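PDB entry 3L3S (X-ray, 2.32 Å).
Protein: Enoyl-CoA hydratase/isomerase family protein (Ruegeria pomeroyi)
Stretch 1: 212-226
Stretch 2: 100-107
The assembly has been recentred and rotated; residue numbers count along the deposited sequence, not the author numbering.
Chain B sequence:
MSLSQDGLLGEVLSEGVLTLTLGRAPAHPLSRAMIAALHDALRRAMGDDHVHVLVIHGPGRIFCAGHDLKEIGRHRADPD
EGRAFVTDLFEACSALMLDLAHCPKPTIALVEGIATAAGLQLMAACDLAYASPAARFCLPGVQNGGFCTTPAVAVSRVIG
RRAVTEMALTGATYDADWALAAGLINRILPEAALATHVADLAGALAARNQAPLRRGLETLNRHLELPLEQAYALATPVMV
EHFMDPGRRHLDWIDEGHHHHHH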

ATOM      1  N   PRO B 212      10.469 -10.980  22.548  1.00 26.36           N
ATOM      2  CA  PRO B 212       9.476 -11.210  21.491  1.00 26.31           C
ATOM      3  C   PRO B 212       9.197  -9.951  20.666  1.00 26.91           C
ATOM      4  O   PRO B 212       8.744 -10.048  19.523  1.00 23.28           O
ATOM      5  CB  PRO B 212       8.222 -11.591  22.276  1.00 26.80           C
ATOM      6  CG  PRO B 212       8.736 -12.245  23.448  1.00 27.61           C
ATOM      7  CD  PRO B 212       9.856 -11.318  23.848  1.00 28.20           C
ATOM      8  N   LEU B 213       9.458  -8.785  21.270  1.00 26.79           N
ATOM      9  CA  LEU B 213       9.251  -7.474  20.645  1.00 26.69           C
ATOM     10  C   LEU B 213      10.244  -7.268  19.508  1.00 26.01           C
ATOM     11  O   LEU B 213       9.849  -6.879  18.410  1.00 25.62           O
ATOM     12  CB  LEU B 213       9.453  -6.356  21.682  1.00 28.64           C
ATOM     13  CG  LEU B 213       8.832  -4.951  21.657  1.00 29.15           C
ATOM     14  CD1 LEU B 213       9.700  -4.056  22.516  1.00 29.66           C
ATOM     15  CD2 LEU B 213       8.708  -4.352  20.278  1.00 28.94           C
ATOM     16  N   ARG B 214      11.525  -7.494  19.798  1.00 26.80           N
ATOM     17  CA  ARG B 214      12.601  -7.319  18.818  1.00 28.56           C
ATOM     18  C   ARG B 214      12.558  -8.352  17.719  1.00 27.77           C
ATOM     19  O   ARG B 214      12.681  -8.010  16.543  1.00 26.32           O
ATOM     20  CB  ARG B 214      13.958  -7.315  19.502  1.00 30.68           C
ATOM     21  CG  ARG B 214      14.137  -6.081  20.334  1.00 33.75           C
ATOM     22  CD  ARG B 214      15.227  -6.223  21.344  1.00 37.12           C
ATOM     23  NE  ARG B 214      15.008  -5.264  22.418  1.00 40.45           N
ATOM     24  CZ  ARG B 214      15.824  -5.086  23.446  1.00 41.61           C
ATOM     25  NH1 ARG B 214      16.940  -5.802  23.552  1.00 40.20           N
ATOM     26  NH2 ARG B 214      15.509  -4.194  24.377  1.00 42.29           N
ATOM     27  N   ARG B 215      12.287  -9.598  18.111  1.00 27.11           N
ATOM     28  CA  ARG B 215      12.175 -10.715  17.178  1.00 26.55           C
ATOM     29  C   ARG B 215      10.922 -10.483  16.312  1.00 23.71           C
ATOM     30  O   ARG B 215      10.951 -10.689  15.105  1.00 22.52           O
ATOM     31  CB  ARG B 215      12.060 -12.025  17.961  1.00 30.97           C
ATOM     32  CG  ARG B 215      12.281 -13.293  17.162  1.00 38.52           C
ATOM     33  CD  ARG B 215      13.751 -13.640  16.984  1.00 42.51           C
ATOM     34  NE  ARG B 215      13.903 -14.765  16.062  1.00 46.72           N
ATOM     35  CZ  ARG B 215      14.286 -14.653  14.791  1.00 48.36           C
ATOM     36  NH1 ARG B 215      14.569 -13.463  14.272  1.00 48.83           N
ATOM     37  NH2 ARG B 215      14.362 -15.732  14.026  1.00 47.10           N
ATOM     38  N   GLY B 216       9.875  -9.944  16.935  1.00 21.29           N
ATOM     39  CA  GLY B 216       8.623  -9.659  16.251  1.00 20.21           C
ATOM     40  C   GLY B 216       8.696  -8.532  15.237  1.00 21.29           C
ATOM     41  O   GLY B 216       8.107  -8.628  14.156  1.00 19.58           O
ATOM     42  N   LEU B 217       9.441  -7.480  15.579  1.00 20.76           N
ATOM     43  CA  LEU B 217       9.629  -6.327  14.699  1.00 21.43           C
ATOM     44  C   LEU B 217      10.518  -6.707  13.525  1.00 20.67           C
ATOM     45  O   LEU B 217      10.232  -6.341  12.386  1.00 20.96           O
ATOM     46  CB  LEU B 217      10.286  -5.160  15.445  1.00 20.58           C
ATOM     47  CG  LEU B 217       9.714  -3.739  15.297  1.00 22.52           C
ATOM     48  CD1 LEU B 217      10.704  -2.784  15.900  1.00 22.50           C
ATOM     49  CD2 LEU B 217       9.406  -3.305  13.856  1.00 22.02           C
ATOM     50  N   GLU B 218      11.579  -7.458  13.816  1.00 22.34           N
ATOM     51  CA  GLU B 218      12.536  -7.907  12.808  1.00 24.23           C
ATOM     52  C   GLU B 218      11.862  -8.797  11.772  1.00 23.44           C
ATOM     53  O   GLU B 218      12.016  -8.576  10.569  1.00 25.58           O
ATOM     54  CB  GLU B 218      13.703  -8.634  13.472  1.00 28.18           C
ATOM     55  CG  GLU B 218      14.890  -8.899  12.567  1.00 34.17           C
ATOM     56  CD  GLU B 218      16.157  -9.165  13.348  1.00 39.83           C
ATOM     57  OE1 GLU B 218      16.149 -10.066  14.220  1.00 41.48           O
ATOM     58  OE2 GLU B 218      17.157  -8.455  13.103  1.00 43.61           O
ATOM     59  N   THR B 219      11.029  -9.716  12.255  1.00 21.47           N
ATOM     60  CA  THR B 219      10.287 -10.647  11.406  1.00 20.03           C
ATOM     61  C   THR B 219       9.277  -9.897  10.522  1.00 20.21           C
ATOM     62  O   THR B 219       9.149 -10.220   9.339  1.00 20.52           O
ATOM     63  CB  THR B 219       9.587 -11.715  12.274  1.00 20.05           C
ATOM     64  OG1 THR B 219      10.575 -12.408  13.046  1.00 21.17           O
ATOM     65  CG2 THR B 219       8.838 -12.722  11.437  1.00 20.69           C
ATOM     66  N   LEU B 220       8.642  -8.855  11.080  1.00 19.74           N
ATOM     67  CA  LEU B 220       7.656  -8.032  10.357  1.00 20.69           C
ATOM     68  C   LEU B 220       8.277  -7.316   9.155  1.00 20.67           C
ATOM     69  O   LEU B 220       7.722  -7.348   8.056  1.00 20.31           O
ATOM     70  CB  LEU B 220       6.971  -7.029  11.307  1.00 19.13           C
ATOM     71  CG  LEU B 220       6.051  -5.887  10.827  1.00 21.60           C
ATOM     72  CD1 LEU B 220       4.852  -6.397  10.005  1.00 20.61           C
ATOM     73  CD2 LEU B 220       5.573  -5.092  12.039  1.00 18.52           C
ATOM     74  N   ASN B 221       9.453  -6.728   9.373  1.00 21.23           N
ATOM     75  CA  ASN B 221      10.195  -6.010   8.342  1.00 22.03           C
ATOM     76  C   ASN B 221      10.653  -6.942   7.228  1.00 22.97           C
ATOM     77  O   ASN B 221      10.527  -6.610   6.044  1.00 25.76           O
ATOM     78  CB  ASN B 221      11.413  -5.296   8.947  1.00 23.64           C
ATOM     79  CG  ASN B 221      11.027  -4.137   9.846  1.00 26.03           C
ATOM     80  OD1 ASN B 221      10.023  -3.451   9.608  1.00 26.93           O
ATOM     81  ND2 ASN B 221      11.821  -3.912  10.893  1.00 25.97           N
ATOM     82  N   ARG B 222      11.136  -8.120   7.620  1.00 21.85           N
ATOM     83  CA  ARG B 222      11.614  -9.126   6.683  1.00 23.05           C
ATOM     84  C   ARG B 222      10.527  -9.737   5.801  1.00 23.93           C
ATOM     85  O   ARG B 222      10.722  -9.881   4.591  1.00 24.95           O
ATOM     86  CB  ARG B 222      12.352 -10.231   7.429  1.00 24.54           C
ATOM     87  CG  ARG B 222      13.724  -9.833   7.928  1.00 28.36           C
ATOM     88  CD  ARG B 222      14.350 -10.928   8.777  1.00 29.55           C
ATOM     89  NE  ARG B 222      15.804 -10.763   8.883  1.00 33.60           N
ATOM     90  CZ  ARG B 222      16.562 -11.268   9.855  1.00 35.20           C
ATOM     91  NH1 ARG B 222      16.026 -11.983  10.840  1.00 34.59           N
ATOM     92  NH2 ARG B 222      17.874 -11.093   9.817  1.00 36.13           N
ATOM     93  N   HIS B 223       9.354 -10.009   6.379  1.00 23.87           N
ATOM     94  CA  HIS B 223       8.287 -10.634   5.613  1.00 23.01           C
ATOM     95  C   HIS B 223       7.495  -9.736   4.658  1.00 25.11           C
ATOM     96  O   HIS B 223       6.815 -10.229   3.745  1.00 25.01           O
ATOM     97  CB  HIS B 223       7.414 -11.545   6.498  1.00 21.83           C
ATOM     98  CG  HIS B 223       6.374 -10.840   7.309  1.00 19.19           C
ATOM     99  ND1 HIS B 223       5.481  -9.942   6.769  1.00 19.53           N
ATOM    100  CD2 HIS B 223       6.058 -10.941   8.620  1.00 21.14           C
ATOM    101  CE1 HIS B 223       4.661  -9.517   7.710  1.00 20.42           C
ATOM    102  NE2 HIS B 223       4.989 -10.109   8.845  1.00 21.43           N
ATOM    103  N   LEU B 224       7.635  -8.421   4.844  1.00 24.81           N
ATOM    104  CA  LEU B 224       6.967  -7.429   4.001  1.00 24.74           C
ATOM    105  C   LEU B 224       7.589  -7.367   2.599  1.00 25.82           C
ATOM    106  O   LEU B 224       7.000  -6.804   1.673  1.00 26.48           O
ATOM    107  CB  LEU B 224       6.993  -6.055   4.679  1.00 24.34           C
ATOM    108  CG  LEU B 224       5.845  -5.754   5.663  1.00 26.20           C
ATOM    109  CD1 LEU B 224       6.241  -4.631   6.596  1.00 24.19           C
ATOM    110  CD2 LEU B 224       4.558  -5.413   4.914  1.00 26.32           C
ATOM    111  N   GLU B 225       8.751  -8.012   2.452  1.00 25.61           N
ATOM    112  CA  GLU B 225       9.496  -8.074   1.192  1.00 26.52           C
ATOM    113  C   GLU B 225       9.482  -9.486   0.632  1.00 26.58           C
ATOM    114  O   GLU B 225      10.231  -9.811  -0.297  1.00 27.10           O
ATOM    115  CB  GLU B 225      10.942  -7.621   1.401  1.00 25.79           C
ATOM    116  CG  GLU B 225      11.091  -6.191   1.895  1.00 27.44           C
ATOM    117  CD  GLU B 225      12.528  -5.763   2.073  1.00 27.18           C
ATOM    118  OE1 GLU B 225      13.430  -6.629   2.083  1.00 29.52           O
ATOM    119  OE2 GLU B 225      12.764  -4.546   2.181  1.00 30.38           O
ATOM    120  N   LEU B 226       8.638 -10.328   1.223  1.00 27.08           N
ATOM    121  CA  LEU B 226       8.497 -11.720   0.802  1.00 28.11           C
ATOM    122  C   LEU B 226       7.071 -11.993   0.331  1.00 27.62           C
ATOM    123  O   LEU B 226       6.160 -11.212   0.624  1.00 28.19           O
ATOM    124  CB  LEU B 226       8.790 -12.659   1.990  1.00 30.20           C
ATOM    125  CG  LEU B 226      10.151 -12.709   2.689  1.00 30.43           C
ATOM    126  CD1 LEU B 226      10.120 -13.757   3.788  1.00 29.09           C
ATOM    127  CD2 LEU B 226      11.234 -13.005   1.701  1.00 31.99           C
TER
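Stretch 2, residues 100-107: LAHCPKPT

How does stretch 2 run along the helix of stretch 1? Leu100 and Ala101 close a helix that begins earlier in the chain, and His102 is the first residue to leave helical phi/psi. From there an irregular segment, extended at Cys103, Lys105 and Pro106 but not at Pro104, passes along the side of the helix that carries Leu213 to Asn221. The direction is opposite: the CA of His102 lies 6.9 Å from the CA of Asn221, whereas the CA of Pro104 comes to 4.9 Å from the CA of Arg214, and Pro106 reaches Leu213.

What touches where the backbones come closest, at Arg214? Here the backbone itself makes the contact: the CA of Arg214 is 3.6 Å from the O of Pro104, with an angle of 153° at the hydrogen, a CA-H...O contact. No conventional hydrogen bond crosses between the stretches, and the helix spends its backbone groups internally, as in Glu218 N to Arg214 O at 3.0 Å. The CB of Arg214 also packs 4.2 Å from the CB of Pro104.

How do the leucines meet the prolines? Leu217 points toward stretch 2, and its chi1 of -134° falls between the usual wells. In this conformation its CD1 lies 3.2 Å from the O of Pro104, a tight approach, and 4.0 Å from the CG of Pro106. Leu213, one turn earlier, starts sideways, but its t,t conformation brings CD2 to 3.9 Å from the CG of Pro106. The ring of Pro106 thus packs against both leucines.

How do two positive side chains lie together? Arg214, with chi1 m and then t,t, is extended, as is Lys105, m then t,t,t, although the CA-to-CB bond of Lys105 points away. The CE of Lys105 lies over one face of the guanidinium, 3.7 Å from NH1 of Arg214, and the like charges are 4.1 Å apart between that NH1 and NZ of Lys105. Arg214 NH2 and Lys105 NZ are each hydrogen-bonded elsewhere in the structure.

What lines the contact from Pro104 back to Ala101? Glu218 leaves the helix sideways, but its t,t chain carries OE2 to 3.6 Å from the CG of Pro104. Asn221, chi1 m, points toward stretch 2 and places ND2 3.6 Å from the O of Ala101. Further along the chain, in the turn from His223 to Leu226, Glu225 sets OE2 4.4 Å from the CE1 of His102, at the ring edge and near its plane.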

ATOM      1  N   LEU B 100      18.679   1.967  10.322  1.00 26.99           N
ATOM      2  CA  LEU B 100      17.614   2.561  11.128  1.00 27.03           C
ATOM      3  C   LEU B 100      16.235   1.953  10.845  1.00 27.86           C
ATOM      4  O   LEU B 100      15.432   1.765  11.767  1.00 29.66           O
ATOM      5  CB  LEU B 100      17.599   4.089  10.932  1.00 25.68           C
ATOM      6  CG  LEU B 100      16.568   4.928  11.695  1.00 26.03           C
ATOM      7  CD1 LEU B 100      16.796   4.803  13.199  1.00 24.74           C
ATOM      8  CD2 LEU B 100      16.619   6.374  11.247  1.00 24.62           C
ATOM      9  N   ALA B 101      15.971   1.638   9.579  1.00 28.91           N
ATOM     10  CA  ALA B 101      14.699   1.035   9.195  1.00 30.84           C
ATOM     11  C   ALA B 101      14.683  -0.448   9.538  1.00 31.10           C
ATOM     12  O   ALA B 101      13.637  -0.975   9.916  1.00 32.84           O
ATOM     13  CB  ALA B 101      14.420   1.252   7.725  1.00 32.13           C
ATOM     14  N   HIS B 102      15.851  -1.092   9.457  1.00 31.44           N
ATOM     15  CA  HIS B 102      16.008  -2.523   9.777  1.00 33.27           C
ATOM     16  C   HIS B 102      16.416  -2.760  11.246  1.00 32.61           C
ATOM     17  O   HIS B 102      16.772  -3.882  11.625  1.00 33.81           O
ATOM     18  CB  HIS B 102      17.042  -3.195   8.854  1.00 34.48           C
ATOM     19  CG  HIS B 102      16.553  -3.481   7.462  1.00 37.92           C
ATOM     20  ND1 HIS B 102      15.252  -3.266   7.055  1.00 39.98           N
ATOM     21  CD2 HIS B 102      17.207  -3.960   6.377  1.00 38.36           C
ATOM     22  CE1 HIS B 102      15.129  -3.597   5.782  1.00 39.29           C
ATOM     23  NE2 HIS B 102      16.302  -4.020   5.346  1.00 39.23           N
ATOM     24  N   CYS B 103      16.350  -1.708  12.066  1.00 31.20           N
ATOM     25  CA  CYS B 103      16.700  -1.777  13.489  1.00 30.20           C
ATOM     26  C   CYS B 103      15.644  -2.569  14.267  1.00 29.38           C
ATOM     27  O   CYS B 103      14.475  -2.200  14.258  1.00 28.76           O
ATOM     28  CB  CYS B 103      16.831  -0.363  14.066  1.00 31.05           C
ATOM     29  SG  CYS B 103      17.236  -0.258  15.830  1.00 35.61           S
ATOM     30  N   PRO B 104      16.047  -3.675  14.939  1.00 29.74           N
ATOM     31  CA  PRO B 104      15.154  -4.540  15.730  1.00 28.56           C
ATOM     32  C   PRO B 104      14.395  -3.813  16.841  1.00 26.88           C
ATOM     33  O   PRO B 104      13.283  -4.203  17.176  1.00 27.59           O
ATOM     34  CB  PRO B 104      16.111  -5.571  16.317  1.00 27.41           C
ATOM     35  CG  PRO B 104      17.172  -5.658  15.299  1.00 30.06           C
ATOM     36  CD  PRO B 104      17.415  -4.223  14.965  1.00 29.27           C
ATOM     37  N   LYS B 105      15.015  -2.770  17.400  1.00 24.84           N
ATOM     38  CA  LYS B 105      14.429  -1.952  18.469  1.00 24.53           C
ATOM     39  C   LYS B 105      13.570  -0.836  17.865  1.00 23.04           C
ATOM     40  O   LYS B 105      13.953  -0.260  16.844  1.00 23.99           O
ATOM     41  CB  LYS B 105      15.539  -1.371  19.355  1.00 24.62           C
ATOM     42  CG  LYS B 105      16.261  -2.450  20.129  1.00 25.73           C
ATOM     43  CD  LYS B 105      17.446  -1.964  20.906  1.00 27.36           C
ATOM     44  CE  LYS B 105      18.314  -3.165  21.282  1.00 28.89           C
ATOM     45  NZ  LYS B 105      19.403  -2.793  22.210  1.00 30.48           N
ATOM     46  N   PRO B 106      12.383  -0.550  18.452  1.00 20.92           N
ATOM     47  CA  PRO B 106      11.481   0.503  17.947  1.00 20.28           C
ATOM     48  C   PRO B 106      12.083   1.895  17.859  1.00 20.04           C
ATOM     49  O   PRO B 106      12.782   2.336  18.766  1.00 18.69           O
ATOM     50  CB  PRO B 106      10.331   0.487  18.948  1.00 19.31           C
ATOM     51  CG  PRO B 106      10.293  -0.909  19.407  1.00 21.62           C
ATOM     52  CD  PRO B 106      11.756  -1.237  19.598  1.00 21.21           C
ATOM     53  N   THR B 107      11.880   2.529  16.709  1.00 20.13           N
ATOM     54  CA  THR B 107      12.370   3.881  16.448  1.00 20.44           C
ATOM     55  C   THR B 107      11.171   4.816  16.225  1.00 20.48           C
ATOM     56  O   THR B 107      10.269   4.515  15.442  1.00 21.54           O
ATOM     57  CB  THR B 107      13.330   3.908  15.246  1.00 20.07           C
ATOM     58  OG1 THR B 107      12.641   3.455  14.077  1.00 20.65           O
ATOM     59  CG2 THR B 107      14.546   2.985  15.501  1.00 19.68           C
TER